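Local structure of Myo-inositol 2-dehydrogenase (Lactobacillus plantarum WCFS1, 3CEA) at residues R10-G15 against D73-V78; L96-E101 against Q124-G129; S128-R133 against P315-D320. The protein probably catalyses the NAD-dependent oxidation of myo-inositol at its 2-hydroxyl, as an oxidoreductase with an NAD-binding Rossmann fold. All blocks are in the same frame, centred on the assembly; numbering follows the deposited sequence. Where two conformers were deposited one is given.

Interaction 1: residues R10-G15 against D73-V78; sequences RAAIIG and DAIFIV. With NAD (nicotinamide-adenine-dinucleotide), chain E.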
loop_
_atom_site.group_PDB
_atom_site.type_symbol
_atom_site.label_atom_id
_atom_site.label_comp_id
_atom_site.label_asym_id
_atom_site.label_seq_id
_atom_site.Cartn_x
_atom_site.Cartn_y
_atom_site.Cartn_z
ATOM N N ARG A 10 -22.046 -8.498 39.479
ATOM C CA ARG A 10 -22.866 -9.588 38.975
ATOM C C ARG A 10 -23.665 -9.085 37.781
ATOM O O ARG A 10 -24.443 -8.140 37.902
ATOM C CB ARG A 10 -23.768 -10.142 40.080
ATOM C CG ARG A 10 -22.991 -10.820 41.209
ATOM C CD ARG A 10 -23.899 -11.390 42.290
ATOM N NE ARG A 10 -24.733 -12.487 41.796
ATOM C CZ ARG A 10 -24.349 -13.759 41.721
ATOM N NH1 ARG A 10 -23.130 -14.127 42.101
ATOM N NH2 ARG A 10 -25.194 -14.671 41.260
ATOM N N ALA A 11 -23.447 -9.707 36.624
ATOM C CA ALA A 11 -24.022 -9.227 35.369
ATOM C C ALA A 11 -24.884 -10.259 34.649
ATOM O O ALA A 11 -24.736 -11.469 34.847
ATOM C CB ALA A 11 -22.924 -8.717 34.442
ATOM N N ALA A 12 -25.792 -9.748 33.819
ATOM C CA ALA A 12 -26.620 -10.561 32.941
ATOM C C ALA A 12 -26.560 -10.003 31.522
ATOM O O ALA A 12 -26.181 -8.847 31.315
ATOM C CB ALA A 12 -28.054 -10.591 33.440
ATOM N N ILE A 13 -26.935 -10.830 30.551
ATOM C CA ILE A 13 -26.964 -10.413 29.152
ATOM C C ILE A 13 -28.275 -10.823 28.478
ATOM O O ILE A 13 -28.745 -11.952 28.636
ATOM C CB ILE A 13 -25.719 -10.941 28.365
ATOM C CG1 ILE A 13 -25.650 -10.324 26.959
ATOM C CG2 ILE A 13 -25.685 -12.479 28.329
ATOM C CD1 ILE A 13 -24.282 -10.414 26.296
ATOM N N ILE A 14 -28.876 -9.885 27.754
ATOM C CA ILE A 14 -30.004 -10.204 26.888
ATOM C C ILE A 14 -29.495 -10.239 25.452
ATOM O O ILE A 14 -28.858 -9.294 24.992
ATOM C CB ILE A 14 -31.166 -9.190 27.020
ATOM C CG1 ILE A 14 -31.545 -8.979 28.491
ATOM C CG2 ILE A 14 -32.377 -9.663 26.211
ATOM C CD1 ILE A 14 -32.424 -7.764 28.739
ATOM N N GLY A 15 -29.768 -11.342 24.759
ATOM C CA GLY A 15 -29.362 -11.508 23.367
ATOM C C GLY A 15 -27.995 -12.149 23.229
ATOM O O GLY A 15 -27.025 -11.706 23.849
ATOM N N ASP A 73 -26.025 -6.628 39.453
ATOM C CA ASP A 73 -25.725 -5.199 39.554
ATOM C C ASP A 73 -25.896 -4.504 38.207
ATOM O O ASP A 73 -26.228 -3.319 38.149
ATOM C CB ASP A 73 -24.289 -4.987 40.048
ATOM C CG ASP A 73 -24.011 -5.671 41.377
ATOM O OD1 ASP A 73 -24.672 -5.325 42.382
ATOM O OD2 ASP A 73 -23.121 -6.549 41.416
ATOM N N ALA A 74 -25.657 -5.247 37.128
ATOM C CA ALA A 74 -25.640 -4.685 35.783
ATOM C C ALA A 74 -26.229 -5.629 34.737
ATOM O O ALA A 74 -26.244 -6.850 34.916
ATOM C CB ALA A 74 -24.218 -4.286 35.397
ATOM N N ILE A 75 -26.707 -5.046 33.641
ATOM C CA ILE A 75 -27.273 -5.812 32.536
ATOM C C ILE A 75 -26.739 -5.310 31.191
ATOM O O ILE A 75 -26.468 -4.116 31.020
ATOM C CB ILE A 75 -28.830 -5.808 32.577
ATOM C CG1 ILE A 75 -29.404 -6.888 31.652
ATOM C CG2 ILE A 75 -29.394 -4.414 32.268
ATOM C CD1 ILE A 75 -30.807 -7.338 32.020
ATOM N N PHE A 76 -26.567 -6.241 30.254
ATOM C CA PHE A 76 -26.137 -5.926 28.896
ATOM C C PHE A 76 -27.247 -6.268 27.907
ATOM O O PHE A 76 -27.613 -7.433 27.749
ATOM C CB PHE A 76 -24.843 -6.674 28.552
ATOM C CG PHE A 76 -23.666 -6.264 29.391
ATOM C CD1 PHE A 76 -23.436 -6.854 30.631
ATOM C CD2 PHE A 76 -22.789 -5.279 28.945
ATOM C CE1 PHE A 76 -22.352 -6.472 31.413
ATOM C CE2 PHE A 76 -21.700 -4.889 29.719
ATOM C CZ PHE A 76 -21.481 -5.489 30.957
ATOM N N ILE A 77 -27.791 -5.242 27.260
ATOM C CA ILE A 77 -28.878 -5.430 26.301
ATOM C C ILE A 77 -28.342 -5.480 24.866
ATOM O O ILE A 77 -28.015 -4.453 24.265
ATOM C CB ILE A 77 -29.995 -4.360 26.465
ATOM C CG1 ILE A 77 -30.569 -4.399 27.885
ATOM C CG2 ILE A 77 -31.109 -4.569 25.437
ATOM C CD1 ILE A 77 -31.295 -3.130 28.308
ATOM N N VAL A 78 -28.233 -6.700 24.344
ATOM C CA VAL A 78 -27.830 -6.945 22.962
ATOM C C VAL A 78 -28.973 -7.664 22.228
ATOM O O VAL A 78 -28.747 -8.552 21.398
ATOM C CB VAL A 78 -26.515 -7.768 22.875
ATOM C CG1 VAL A 78 -25.807 -7.500 21.551
ATOM C CG2 VAL A 78 -25.583 -7.439 24.039
HETATM P PA NAD E . -29.278 -10.896 16.328
HETATM O O1A NAD E . -28.142 -11.613 15.706
HETATM O O2A NAD E . -30.534 -11.094 15.571
HETATM O O5B NAD E . -29.426 -11.371 17.859
HETATM C C5B NAD E . -30.559 -11.012 18.624
HETATM C C4B NAD E . -30.619 -11.865 19.889
HETATM O O4B NAD E . -31.558 -11.332 20.808
HETATM C C3B NAD E . -31.044 -13.295 19.598
HETATM O O3B NAD E . -30.164 -14.151 20.283
HETATM C C2B NAD E . -32.446 -13.410 20.166
HETATM O O2B NAD E . -32.700 -14.680 20.723
HETATM C C1B NAD E . -32.478 -12.323 21.228
HETATM N N9A NAD E . -33.828 -11.749 21.380
HETATM C C8A NAD E . -34.628 -11.237 20.388
HETATM N N7A NAD E . -35.785 -10.804 20.938
HETATM C C5A NAD E . -35.737 -11.038 22.269
HETATM C C6A NAD E . -36.648 -10.796 23.292
HETATM N N6A NAD E . -37.698 -10.016 23.062
HETATM N N1A NAD E . -36.319 -11.149 24.590
HETATM C C2A NAD E . -35.095 -11.737 24.867
HETATM N N3A NAD E . -34.195 -11.976 23.843
HETATM C C4A NAD E . -34.511 -11.632 22.564
HETATM O O3 NAD E . -28.954 -9.322 16.440
HETATM P PN NAD E . -27.453 -8.773 16.650
HETATM O O1N NAD E . -26.747 -9.638 17.625
HETATM O O2N NAD E . -26.886 -8.531 15.308
HETATM O O5D NAD E . -27.654 -7.321 17.309
HETATM C C5D NAD E . -28.497 -7.077 18.411
HETATM C C4D NAD E . -28.411 -5.591 18.743
HETATM O O4D NAD E . -27.064 -5.155 18.682
HETATM C C3D NAD E . -29.212 -4.743 17.765
HETATM O O3D NAD E . -30.030 -3.856 18.492
HETATM C C2D NAD E . -28.169 -3.985 16.968
HETATM O O2D NAD E . -28.568 -2.664 16.695
HETATM C C1D NAD E . -26.930 -4.015 17.853
HETATM N N1N NAD E . -25.688 -4.076 17.056
HETATM C C2N NAD E . -24.691 -3.169 17.315
HETATM C C3N NAD E . -23.502 -3.195 16.580
HETATM C C7N NAD E . -22.338 -2.326 16.964
HETATM O O7N NAD E . -21.360 -2.048 15.989
HETATM N N7N NAD E . -22.249 -1.837 18.205
HETATM C C4N NAD E . -23.336 -4.149 15.578
HETATM C C5N NAD E . -24.353 -5.066 15.321
HETATM C C6N NAD E . -25.528 -5.019 16.070
#
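Strands 10-14 and 74-77 are the paired central strands of the NAD-binding Rossmann fold, and A11 to I14 lie in parallel register against A74 to I77. The backbone bonds alternate as in any parallel pair: A12 N to A74 O, F76 N to A12 O, I14 N to F76 O and V78 N to I14 O, the last at 2.7 Å. At the entry of the pair the pattern is reinforced by D73. Its CG stands anti to the carbonyl carbon (chi1 -56°), and the carboxylate receives R10 N on the anti side of OD2 at 3.0 Å, an almost straight bond (176°). R10 O in turn takes two amides, D73 N and A74 N. The arginine head turns off elsewhere, its NE bonded to N71 O.

The side chains sort onto two faces. On one, F76 presents its ring edge to A11, CE1 lying 3.8 Å from A11 CB, while A12 O also sits at that edge. I13 crosses F76 obliquely with CG1 4.1 Å from F76 CB, and its CD1 reaches V78 CG2. On the other face the CD1 atoms of I14 and I75 meet at 3.7 Å, and I14 lies side by side with I77. Where the strands end, the cofactor begins: G15 CA is 3.4 Å from NAD O4B, I14 CG2 touches the adenine at C2A, and V78 O is 3.3 Å from NAD C5D, on the nicotinamide ribose. G15 is the first glycine of what appears to be the GxGxxG turn.

Strand 34-40 flanks the pair beyond 10-14, and strand 97-100 beyond 74-77. Helices 63-67 and 84-93 pack over the I14 and I75 face, while F305 of helix 295-311 meets the F76 ring.

Interaction 2: residues L96-E101 against Q124-G129; sequences LNVFCE and QIFQSG. With NAD (nicotinamide-adenine-dinucleotide), chain E.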
loop_
_atom_site.group_PDB
_atom_site.type_symbol
_atom_site.label_atom_id
_atom_site.label_comp_id
_atom_site.label_asym_id
_atom_site.label_seq_id
_atom_site.Cartn_x
_atom_site.Cartn_y
_atom_site.Cartn_z
ATOM N N LEU A 96 -30.900 -1.543 38.329
ATOM C CA LEU A 96 -29.757 -2.063 37.587
ATOM C C LEU A 96 -29.008 -0.975 36.820
ATOM O O LEU A 96 -29.595 0.024 36.396
ATOM C CB LEU A 96 -30.213 -3.159 36.614
ATOM C CG LEU A 96 -30.368 -4.617 37.068
ATOM C CD1 LEU A 96 -31.311 -4.787 38.258
ATOM C CD2 LEU A 96 -30.847 -5.460 35.899
ATOM N N ASN A 97 -27.702 -1.176 36.663
ATOM C CA ASN A 97 -26.900 -0.382 35.745
ATOM C C ASN A 97 -27.022 -1.007 34.364
ATOM O O ASN A 97 -26.997 -2.231 34.230
ATOM C CB ASN A 97 -25.439 -0.339 36.198
ATOM C CG ASN A 97 -25.273 0.296 37.568
ATOM O OD1 ASN A 97 -25.235 1.522 37.700
ATOM N ND2 ASN A 97 -25.173 -0.538 38.599
ATOM N N VAL A 98 -27.168 -0.170 33.341
ATOM C CA VAL A 98 -27.512 -0.657 32.008
ATOM C C VAL A 98 -26.472 -0.299 30.949
ATOM O O VAL A 98 -26.116 0.870 30.773
ATOM C CB VAL A 98 -28.911 -0.145 31.551
ATOM C CG1 VAL A 98 -29.236 -0.630 30.145
ATOM C CG2 VAL A 98 -29.995 -0.583 32.523
ATOM N N PHE A 99 -25.986 -1.328 30.260
ATOM C CA PHE A 99 -25.259 -1.156 29.013
ATOM C C PHE A 99 -26.178 -1.603 27.882
ATOM O O PHE A 99 -26.465 -2.792 27.735
ATOM C CB PHE A 99 -23.966 -1.973 29.014
ATOM C CG PHE A 99 -23.123 -1.786 27.778
ATOM C CD1 PHE A 99 -23.369 -2.535 26.626
ATOM C CD2 PHE A 99 -22.076 -0.869 27.771
ATOM C CE1 PHE A 99 -22.594 -2.368 25.483
ATOM C CE2 PHE A 99 -21.290 -0.697 26.632
ATOM C CZ PHE A 99 -21.552 -1.448 25.485
ATOM N N CYS A 100 -26.647 -0.641 27.096
ATOM C CA CYS A 100 -27.525 -0.932 25.969
ATOM C C CYS A 100 -26.790 -0.704 24.657
ATOM O O CYS A 100 -26.120 0.317 24.478
ATOM C CB CYS A 100 -28.782 -0.059 26.033
ATOM S SG CYS A 100 -30.099 -0.536 24.891
ATOM N N GLU A 101 -26.917 -1.659 23.740
ATOM C CA GLU A 101 -26.338 -1.522 22.409
ATOM C C GLU A 101 -27.018 -0.432 21.594
ATOM O O GLU A 101 -28.153 -0.042 21.879
ATOM C CB GLU A 101 -26.373 -2.852 21.644
ATOM C CG GLU A 101 -25.107 -3.697 21.790
ATOM C CD GLU A 101 -23.838 -2.989 21.310
ATOM O OE1 GLU A 101 -23.932 -2.004 20.543
ATOM O OE2 GLU A 101 -22.736 -3.432 21.696
ATOM N N GLN A 124 -27.497 5.437 38.838
ATOM C CA GLN A 124 -27.328 4.263 37.987
ATOM C C GLN A 124 -26.668 4.646 36.672
ATOM O O GLN A 124 -27.095 5.591 36.001
ATOM C CB GLN A 124 -28.674 3.585 37.720
ATOM C CG GLN A 124 -29.222 2.802 38.906
ATOM C CD GLN A 124 -30.717 2.569 38.814
ATOM O OE1 GLN A 124 -31.472 2.991 39.688
ATOM N NE2 GLN A 124 -31.154 1.898 37.754
ATOM N N ILE A 125 -25.628 3.904 36.310
ATOM C CA ILE A 125 -24.888 4.160 35.081
ATOM C C ILE A 125 -25.672 3.646 33.876
ATOM O O ILE A 125 -26.174 2.519 33.885
ATOM C CB ILE A 125 -23.472 3.505 35.116
ATOM C CG1 ILE A 125 -22.723 3.850 36.416
ATOM C CG2 ILE A 125 -22.655 3.872 33.870
ATOM C CD1 ILE A 125 -22.496 5.342 36.674
ATOM N N PHE A 126 -25.799 4.496 32.858
ATOM C CA PHE A 126 -26.260 4.062 31.544
ATOM C C PHE A 126 -25.185 4.328 30.498
ATOM O O PHE A 126 -24.582 5.401 30.476
ATOM C CB PHE A 126 -27.573 4.739 31.136
ATOM C CG PHE A 126 -28.018 4.390 29.739
ATOM C CD1 PHE A 126 -28.768 3.242 29.499
ATOM C CD2 PHE A 126 -27.661 5.191 28.657
ATOM C CE1 PHE A 126 -29.167 2.906 28.205
ATOM C CE2 PHE A 126 -28.054 4.860 27.361
ATOM C CZ PHE A 126 -28.809 3.716 27.138
ATOM N N GLN A 127 -24.965 3.350 29.622
ATOM C CA GLN A 127 -23.943 3.460 28.590
ATOM C C GLN A 127 -24.411 2.884 27.256
ATOM O O GLN A 127 -24.934 1.767 27.204
ATOM C CB GLN A 127 -22.660 2.769 29.054
ATOM C CG GLN A 127 -21.432 3.082 28.220
ATOM C CD GLN A 127 -20.142 2.760 28.943
ATOM O OE1 GLN A 127 -19.955 3.133 30.104
ATOM N NE2 GLN A 127 -19.238 2.068 28.257
ATOM N N SER A 128 -24.218 3.667 26.192
ATOM C CA SER A 128 -24.547 3.249 24.831
ATOM C C SER A 128 -23.410 2.416 24.227
ATOM O O SER A 128 -22.401 2.156 24.891
ATOM C CB SER A 128 -24.860 4.467 23.952
ATOM O OG SER A 128 -23.697 5.241 23.705
ATOM N N GLY A 129 -23.568 2.001 22.970
ATOM C CA GLY A 129 -22.576 1.149 22.319
ATOM C C GLY A 129 -21.853 1.699 21.101
ATOM O O GLY A 129 -21.674 0.984 20.113
HETATM P PA NAD E . -29.278 -10.896 16.328
HETATM O O1A NAD E . -28.142 -11.613 15.706
HETATM O O2A NAD E . -30.534 -11.094 15.571
HETATM O O5B NAD E . -29.426 -11.371 17.859
HETATM C C5B NAD E . -30.559 -11.012 18.624
HETATM C C4B NAD E . -30.619 -11.865 19.889
HETATM O O4B NAD E . -31.558 -11.332 20.808
HETATM C C3B NAD E . -31.044 -13.295 19.598
HETATM O O3B NAD E . -30.164 -14.151 20.283
HETATM C C2B NAD E . -32.446 -13.410 20.166
HETATM O O2B NAD E . -32.700 -14.680 20.723
HETATM C C1B NAD E . -32.478 -12.323 21.228
HETATM N N9A NAD E . -33.828 -11.749 21.380
HETATM C C8A NAD E . -34.628 -11.237 20.388
HETATM N N7A NAD E . -35.785 -10.804 20.938
HETATM C C5A NAD E . -35.737 -11.038 22.269
HETATM C C6A NAD E . -36.648 -10.796 23.292
HETATM N N6A NAD E . -37.698 -10.016 23.062
HETATM N N1A NAD E . -36.319 -11.149 24.590
HETATM C C2A NAD E . -35.095 -11.737 24.867
HETATM N N3A NAD E . -34.195 -11.976 23.843
HETATM C C4A NAD E . -34.511 -11.632 22.564
HETATM O O3 NAD E . -28.954 -9.322 16.440
HETATM P PN NAD E . -27.453 -8.773 16.650
HETATM O O1N NAD E . -26.747 -9.638 17.625
HETATM O O2N NAD E . -26.886 -8.531 15.308
HETATM O O5D NAD E . -27.654 -7.321 17.309
HETATM C C5D NAD E . -28.497 -7.077 18.411
HETATM C C4D NAD E . -28.411 -5.591 18.743
HETATM O O4D NAD E . -27.064 -5.155 18.682
HETATM C C3D NAD E . -29.212 -4.743 17.765
HETATM O O3D NAD E . -30.030 -3.856 18.492
HETATM C C2D NAD E . -28.169 -3.985 16.968
HETATM O O2D NAD E . -28.568 -2.664 16.695
HETATM C C1D NAD E . -26.930 -4.015 17.853
HETATM N N1N NAD E . -25.688 -4.076 17.056
HETATM C C2N NAD E . -24.691 -3.169 17.315
HETATM C C3N NAD E . -23.502 -3.195 16.580
HETATM C C7N NAD E . -22.338 -2.326 16.964
HETATM O O7N NAD E . -21.360 -2.048 15.989
HETATM N N7N NAD E . -22.249 -1.837 18.205
HETATM C C4N NAD E . -23.336 -4.149 15.578
HETATM C C5N NAD E . -24.353 -5.066 15.321
HETATM C C6N NAD E . -25.528 -5.019 16.070
#
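F99 and Q127 pack against each other on one face of the sheet, where the glutamine side chain slants across the CD2–CE2 side of the phenylalanine ring. Q127 CB lies 3.9 Å from F99 CD2. CG, anti to the backbone N (chi1 -167°), comes close to both CD2 and CE2. The extended chain then carries the amide to the ring edge, where NE2 is 3.8 Å from F99 CE2 with the amide and ring planes 62° apart; OE1 is bonded to N308. Q127 O lies over one face of the same ring while accepting C100 N.

On the other face, F126 CD1 meets V98 CG1 and its CE1 approaches C100 CB at 3.7 Å. Two side-chain bonds extend the pairing ahead of strand 126-127. N97 OD1 takes I125 N in its carbonyl plane, on a lone pair, at 2.8 Å, and Q124 NE2 gives a bond to L96 O from above the carbonyl plane, besides one to M92 O. At the far end E101 OE1 accepts N7N of the NAD carboxamide at 2.9 Å, while OE2 bonds H23. The two parallel strands, joined through helix 108-119, form a beta-alpha-beta crossover of the Rossmann fold, whose carboxyl ends reach the nicotinamide.

Interaction 3: residues S128-R133 against P315-D320; sequences SGFMRR and PEVTVD. With NAD (nicotinamide-adenine-dinucleotide), chain E.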
loop_
_atom_site.group_PDB
_atom_site.type_symbol
_atom_site.label_atom_id
_atom_site.label_comp_id
_atom_site.label_asym_id
_atom_site.label_seq_id
_atom_site.Cartn_x
_atom_site.Cartn_y
_atom_site.Cartn_z
ATOM N N SER A 128 -24.218 3.667 26.192
ATOM C CA SER A 128 -24.547 3.249 24.831
ATOM C C SER A 128 -23.410 2.416 24.227
ATOM O O SER A 128 -22.401 2.156 24.891
ATOM C CB SER A 128 -24.860 4.467 23.952
ATOM O OG SER A 128 -23.697 5.241 23.705
ATOM N N GLY A 129 -23.568 2.001 22.970
ATOM C CA GLY A 129 -22.576 1.149 22.319
ATOM C C GLY A 129 -21.853 1.699 21.101
ATOM O O GLY A 129 -21.674 0.984 20.113
ATOM N N PHE A 130 -21.427 2.959 21.157
ATOM C CA PHE A 130 -20.601 3.517 20.082
ATOM C C PHE A 130 -19.138 3.137 20.297
ATOM O O PHE A 130 -18.340 3.935 20.807
ATOM C CB PHE A 130 -20.767 5.037 19.961
ATOM C CG PHE A 130 -22.106 5.468 19.424
ATOM C CD1 PHE A 130 -22.568 4.999 18.194
ATOM C CD2 PHE A 130 -22.899 6.364 20.138
ATOM C CE1 PHE A 130 -23.808 5.404 17.693
ATOM C CE2 PHE A 130 -24.138 6.778 19.644
ATOM C CZ PHE A 130 -24.593 6.296 18.419
HETATM N N MSE A 131 -18.801 1.911 19.901
HETATM C CA MSE A 131 -17.496 1.317 20.194
HETATM C C MSE A 131 -16.333 1.943 19.420
HETATM O O MSE A 131 -15.193 1.913 19.893
HETATM C CB MSE A 131 -17.525 -0.207 19.986
HETATM C CG MSE A 131 -17.419 -0.677 18.535
HETATM SE SE MSE A 131 -18.967 -0.196 17.460
HETATM C CE MSE A 131 -18.356 -0.869 15.772
ATOM N N ARG A 132 -16.621 2.511 18.248
ATOM C CA ARG A 132 -15.572 3.063 17.378
ATOM C C ARG A 132 -14.758 4.162 18.052
ATOM O O ARG A 132 -13.600 4.384 17.695
ATOM C CB ARG A 132 -16.147 3.560 16.048
ATOM C CG ARG A 132 -16.753 2.458 15.195
ATOM C CD ARG A 132 -17.038 2.937 13.790
ATOM N NE ARG A 132 -17.895 1.999 13.065
ATOM C CZ ARG A 132 -18.452 2.249 11.885
ATOM N NH1 ARG A 132 -18.251 3.414 11.281
ATOM N NH2 ARG A 132 -19.223 1.336 11.310
ATOM N N ARG A 133 -15.364 4.831 19.031
ATOM C CA ARG A 133 -14.681 5.857 19.823
ATOM C C ARG A 133 -13.554 5.271 20.680
ATOM O O ARG A 133 -12.628 5.984 21.076
ATOM C CB ARG A 133 -15.675 6.604 20.716
ATOM C CG ARG A 133 -16.630 7.525 19.973
ATOM C CD ARG A 133 -16.977 8.728 20.839
ATOM N NE ARG A 133 -18.133 9.472 20.341
ATOM C CZ ARG A 133 -18.543 10.638 20.836
ATOM N NH1 ARG A 133 -17.890 11.211 21.843
ATOM N NH2 ARG A 133 -19.609 11.239 20.323
ATOM N N PRO A 315 -20.444 7.597 31.511
ATOM C CA PRO A 315 -19.561 7.619 30.341
ATOM C C PRO A 315 -19.593 8.965 29.625
ATOM O O PRO A 315 -20.531 9.741 29.820
ATOM C CB PRO A 315 -20.156 6.535 29.435
ATOM C CG PRO A 315 -21.580 6.444 29.845
ATOM C CD PRO A 315 -21.567 6.658 31.325
ATOM N N GLU A 316 -18.575 9.230 28.806
ATOM C CA GLU A 316 -18.506 10.472 28.040
ATOM C C GLU A 316 -19.688 10.593 27.076
ATOM O O GLU A 316 -20.355 11.630 27.033
ATOM C CB GLU A 316 -17.182 10.578 27.277
ATOM C CG GLU A 316 -16.997 11.913 26.556
ATOM C CD GLU A 316 -15.732 11.972 25.719
ATOM O OE1 GLU A 316 -15.613 11.201 24.736
ATOM O OE2 GLU A 316 -14.859 12.806 26.041
ATOM N N VAL A 317 -19.938 9.530 26.315
ATOM C CA VAL A 317 -21.052 9.491 25.373
ATOM C C VAL A 317 -22.374 9.422 26.135
ATOM O O VAL A 317 -22.705 8.400 26.748
ATOM C CB VAL A 317 -20.923 8.313 24.377
ATOM C CG1 VAL A 317 -22.115 8.271 23.420
ATOM C CG2 VAL A 317 -19.620 8.419 23.601
ATOM N N THR A 318 -23.110 10.532 26.096
ATOM C CA THR A 318 -24.366 10.683 26.827
ATOM C C THR A 318 -25.550 10.099 26.052
ATOM O O THR A 318 -25.396 9.634 24.920
ATOM C CB THR A 318 -24.656 12.172 27.148
ATOM O OG1 THR A 318 -24.904 12.890 25.933
ATOM C CG2 THR A 318 -23.486 12.819 27.891
ATOM N N VAL A 319 -26.726 10.127 26.679
ATOM C CA VAL A 319 -27.979 9.722 26.041
ATOM C C VAL A 319 -28.293 10.685 24.895
ATOM O O VAL A 319 -28.750 10.267 23.825
ATOM C CB VAL A 319 -29.152 9.706 27.057
ATOM C CG1 VAL A 319 -30.414 9.105 26.433
ATOM C CG2 VAL A 319 -28.764 8.933 28.311
ATOM N N ASP A 320 -28.023 11.969 25.135
ATOM C CA ASP A 320 -28.217 13.038 24.153
ATOM C C ASP A 320 -27.449 12.791 22.850
ATOM O O ASP A 320 -27.946 13.100 21.765
ATOM C CB ASP A 320 -27.812 14.385 24.763
ATOM C CG ASP A 320 -28.108 15.560 23.847
ATOM O OD1 ASP A 320 -29.296 15.788 23.518
ATOM O OD2 ASP A 320 -27.147 16.262 23.462
HETATM P PA NAD E . -29.278 -10.896 16.328
HETATM O O1A NAD E . -28.142 -11.613 15.706
HETATM O O2A NAD E . -30.534 -11.094 15.571
HETATM O O5B NAD E . -29.426 -11.371 17.859
HETATM C C5B NAD E . -30.559 -11.012 18.624
HETATM C C4B NAD E . -30.619 -11.865 19.889
HETATM O O4B NAD E . -31.558 -11.332 20.808
HETATM C C3B NAD E . -31.044 -13.295 19.598
HETATM O O3B NAD E . -30.164 -14.151 20.283
HETATM C C2B NAD E . -32.446 -13.410 20.166
HETATM O O2B NAD E . -32.700 -14.680 20.723
HETATM C C1B NAD E . -32.478 -12.323 21.228
HETATM N N9A NAD E . -33.828 -11.749 21.380
HETATM C C8A NAD E . -34.628 -11.237 20.388
HETATM N N7A NAD E . -35.785 -10.804 20.938
HETATM C C5A NAD E . -35.737 -11.038 22.269
HETATM C C6A NAD E . -36.648 -10.796 23.292
HETATM N N6A NAD E . -37.698 -10.016 23.062
HETATM N N1A NAD E . -36.319 -11.149 24.590
HETATM C C2A NAD E . -35.095 -11.737 24.867
HETATM N N3A NAD E . -34.195 -11.976 23.843
HETATM C C4A NAD E . -34.511 -11.632 22.564
HETATM O O3 NAD E . -28.954 -9.322 16.440
HETATM P PN NAD E . -27.453 -8.773 16.650
HETATM O O1N NAD E . -26.747 -9.638 17.625
HETATM O O2N NAD E . -26.886 -8.531 15.308
HETATM O O5D NAD E . -27.654 -7.321 17.309
HETATM C C5D NAD E . -28.497 -7.077 18.411
HETATM C C4D NAD E . -28.411 -5.591 18.743
HETATM O O4D NAD E . -27.064 -5.155 18.682
HETATM C C3D NAD E . -29.212 -4.743 17.765
HETATM O O3D NAD E . -30.030 -3.856 18.492
HETATM C C2D NAD E . -28.169 -3.985 16.968
HETATM O O2D NAD E . -28.568 -2.664 16.695
HETATM C C1D NAD E . -26.930 -4.015 17.853
HETATM N N1N NAD E . -25.688 -4.076 17.056
HETATM C C2N NAD E . -24.691 -3.169 17.315
HETATM C C3N NAD E . -23.502 -3.195 16.580
HETATM C C7N NAD E . -22.338 -2.326 16.964
HETATM O O7N NAD E . -21.360 -2.048 15.989
HETATM N N7N NAD E . -22.249 -1.837 18.205
HETATM C C4N NAD E . -23.336 -4.149 15.578
HETATM C C5N NAD E . -24.353 -5.066 15.321
HETATM C C6N NAD E . -25.528 -5.019 16.070
HETATM O O HOH W 1 -21.899 5.500 26.148
#
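V317 holds CG1 anti to its backbone N (chi1 179°) and CG2 anti to its carbonyl carbon, which divides its two methyls between the partners of the 128-133 loop. CG1 reaches the edge of the F130 ring at CD2, 3.9 Å away, the two side chains crossing at about a right angle. In one of the two modelled conformers of S128, OG also lies near V317 CG1, a contact to be read with caution. CG2 rests over one face of the R133 guanidinium, offset toward its rim and 3.7 Å from CZ. R133 NH1 makes a long salt bridge of 3.7 Å to E316 OE1, which lies at the guanidinium edge with the carboxylate plane turned 62° away. Its stronger charged partner is D192, met by NH2, and W196 adds a cation-pi contact. An alanine in place of R133 would probably leave D192 without its charged mate and V317 CG2 without the flat group it packs on.

A water bridges the two backbones, accepting from S128 N at 3.0 Å and donating to V317 O. On the cofactor side of the loop, M131, a selenomethionine, brings CE to 3.2 Å from NAD O7N. The contact joins the loop after strand 126-127, with F130 at the centre of an inverse gamma turn, to the residues leading into helix 319-338, beside the nicotinamide end of the NAD pocket.

Interactions 1 and 2 lie in one parallel sheet, their centres 9 Å apart, and join directly because strands 74-77 and 97-100 are neighbours: I75 N and I77 N probably bond to N97 O and F99 O. Interaction 3 begins where interaction 2 ends, sharing S128 and G129; their centres are 10 Å apart, and P315 packs on F126 and Q127. Interactions 1 and 3 do not touch. Along the chain interaction 1 closes before interaction 2 opens, whereas interaction 3 brings in the distant residues 315-320. The C-terminal ends of neighbouring strands and the loop that follows thus line the dinucleotide, from the adenine, met by I14, to the carboxamide, met by E101, G129 and M131.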